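Local atomic coordinates of MYB21 (Trichomonas vaginalis, PDB entry 3OSG), a protein that binds promoter DNA through its tandem R2R3 Myb domain and probably acts as a transcription factor for RNA polymerase II. Residues S59-P64 against P92-I97. Residues are numbered along the deposited sequence; the frame is centred on the assembly and turned at random.
Sequences SISHTP and PGRTDI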
loop_
_atom_site.group_PDB
_atom_site.type_symbol
_atom_site.label_atom_id
_atom_site.label_comp_id
_atom_site.label_asym_id
_atom_site.label_seq_id
_atom_site.Cartn_x
_atom_site.Cartn_y
_atom_site.Cartn_z
ATOM N N SER A 59 2.564 7.616 -8.134
ATOM C CA SER A 59 1.349 7.220 -8.839
ATOM C C SER A 59 0.248 6.728 -7.900
ATOM O O SER A 59 -0.809 6.293 -8.353
ATOM C CB SER A 59 1.662 6.143 -9.886
ATOM O OG SER A 59 2.148 4.950 -9.284
ATOM N N ILE A 60 0.498 6.802 -6.598
ATOM C CA ILE A 60 -0.457 6.323 -5.604
ATOM C C ILE A 60 -1.403 7.440 -5.185
ATOM O O ILE A 60 -0.969 8.539 -4.839
ATOM C CB ILE A 60 0.270 5.779 -4.344
ATOM C CG1 ILE A 60 1.039 4.496 -4.671
ATOM C CG2 ILE A 60 -0.715 5.541 -3.200
ATOM C CD1 ILE A 60 0.151 3.348 -5.089
ATOM N N SER A 61 -2.699 7.159 -5.194
ATOM C CA SER A 61 -3.674 8.165 -4.779
ATOM C C SER A 61 -3.753 8.335 -3.264
ATOM O O SER A 61 -3.789 7.362 -2.522
ATOM C CB SER A 61 -5.059 7.837 -5.337
ATOM O OG SER A 61 -6.019 8.770 -4.870
ATOM N N HIS A 62 -3.799 9.572 -2.792
ATOM C CA HIS A 62 -4.002 9.776 -1.366
ATOM C C HIS A 62 -5.328 10.457 -1.048
ATOM O O HIS A 62 -5.533 10.978 0.044
ATOM C CB HIS A 62 -2.797 10.476 -0.740
ATOM C CG HIS A 62 -1.546 9.657 -0.818
ATOM N ND1 HIS A 62 -0.513 9.951 -1.683
ATOM C CD2 HIS A 62 -1.187 8.515 -0.180
ATOM C CE1 HIS A 62 0.439 9.045 -1.554
ATOM N NE2 HIS A 62 0.055 8.160 -0.648
ATOM N N THR A 63 -6.234 10.420 -2.014
ATOM C CA THR A 63 -7.578 10.937 -1.819
ATOM C C THR A 63 -8.499 9.827 -1.316
ATOM O O THR A 63 -8.315 8.659 -1.655
ATOM C CB THR A 63 -8.124 11.511 -3.122
ATOM O OG1 THR A 63 -8.277 10.457 -4.081
ATOM C CG2 THR A 63 -7.160 12.542 -3.673
ATOM N N PRO A 64 -9.486 10.184 -0.488
ATOM C CA PRO A 64 -10.414 9.186 0.046
ATOM C C PRO A 64 -11.121 8.456 -1.081
ATOM O O PRO A 64 -11.220 8.996 -2.182
ATOM C CB PRO A 64 -11.419 10.033 0.836
ATOM C CG PRO A 64 -10.641 11.252 1.232
ATOM C CD PRO A 64 -9.733 11.527 0.063
ATOM N N PRO A 92 -6.968 3.397 -10.982
ATOM C CA PRO A 92 -5.763 4.220 -11.057
ATOM C C PRO A 92 -5.423 4.835 -9.706
ATOM O O PRO A 92 -6.227 5.573 -9.141
ATOM C CB PRO A 92 -6.150 5.319 -12.057
ATOM C CG PRO A 92 -7.631 5.242 -12.180
ATOM C CD PRO A 92 -7.983 3.817 -11.954
ATOM N N GLY A 93 -4.237 4.533 -9.194
ATOM C CA GLY A 93 -3.790 5.140 -7.961
ATOM C C GLY A 93 -4.021 4.262 -6.745
ATOM O O GLY A 93 -3.674 4.655 -5.636
ATOM N N ARG A 94 -4.599 3.080 -6.957
ATOM C CA ARG A 94 -4.847 2.130 -5.876
ATOM C C ARG A 94 -4.180 0.816 -6.226
ATOM O O ARG A 94 -4.131 0.444 -7.390
ATOM C CB ARG A 94 -6.349 1.878 -5.712
ATOM C CG ARG A 94 -7.226 2.994 -6.249
ATOM C CD ARG A 94 -8.089 3.625 -5.171
ATOM N NE ARG A 94 -7.315 4.409 -4.212
ATOM C CZ ARG A 94 -7.767 5.498 -3.587
ATOM N NH1 ARG A 94 -8.993 5.957 -3.815
ATOM N NH2 ARG A 94 -6.992 6.130 -2.724
ATOM N N THR A 95 -3.694 0.092 -5.225
ATOM C CA THR A 95 -3.048 -1.195 -5.480
ATOM C C THR A 95 -3.878 -2.282 -4.848
ATOM O O THR A 95 -4.846 -1.995 -4.161
ATOM C CB THR A 95 -1.652 -1.252 -4.852
ATOM O OG1 THR A 95 -1.777 -1.357 -3.428
ATOM C CG2 THR A 95 -0.874 0.007 -5.193
ATOM N N ASP A 96 -3.487 -3.528 -5.058
ATOM C CA ASP A 96 -4.219 -4.647 -4.497
ATOM C C ASP A 96 -4.344 -4.554 -2.974
ATOM O O ASP A 96 -5.327 -5.005 -2.411
ATOM C CB ASP A 96 -3.585 -5.977 -4.910
ATOM C CG ASP A 96 -2.155 -6.120 -4.425
ATOM O OD1 ASP A 96 -1.716 -7.260 -4.182
ATOM O OD2 ASP A 96 -1.463 -5.094 -4.289
ATOM N N ILE A 97 -3.344 -3.972 -2.321
ATOM C CA ILE A 97 -3.372 -3.794 -0.872
ATOM C C ILE A 97 -4.581 -2.937 -0.509
ATOM O O ILE A 97 -5.364 -3.299 0.363
ATOM C CB ILE A 97 -2.103 -3.064 -0.353
ATOM C CG1 ILE A 97 -0.880 -3.989 -0.381
ATOM C CG2 ILE A 97 -2.352 -2.458 1.031
ATOM C CD1 ILE A 97 -1.084 -5.332 0.263
HETATM O O HOH W 1 -4.380 4.463 -2.637
#
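The Arg-94 chain is bent at chi2 (-119°), which sets CD, and at chi3, which sets NE; the guanidinium lies at linker residues 61-63, and chi1 of Ser-61 (177°) sets OG anti to the backbone N, over one face of that group. In this R2R3 Myb domain the linker between helices 45-56 and 67-80 meets the turn that leads into helix 96-109, whose first turn packs on the bound DNA through Asp-96 and Ile-97.

Arg-94 NH2 donates to Thr-63 O at 3.0 Å, almost in line with the carbonyl and within the guanidinium plane. Ser-61 CB lies above this plane, 3.7 Å from NH2, and Ser-61 OG accepts from Thr-63 OG1 at 2.9 Å and, weakly, from Thr-63 N. A salt bridge from NH1 to Glu-69 and a cation-pi contact with Trp-65 further fix the guanidinium.

Beside it, Ser-61 N donates to a lone pair of Gly-93 O at 2.7 Å, and Gly-93 CA makes a CH...O contact of 3.2 Å with Ser-59 O. At the phi of Gly-93 (98°) a CB would jam against the carbonyl O of Pro-92 and run into Ser-61 CB. One water donates to Ser-61 O and Gly-93 O and accepts from Arg-94 NH2.

Thr-95, the N-cap of helix 96-109, bonds Asn-54 OD1 through OG1, which also accepts a weak bond from Ile-97 N; CG2 of Thr-95 presses on Ile-60 CD1 at a tight 3.5 Å.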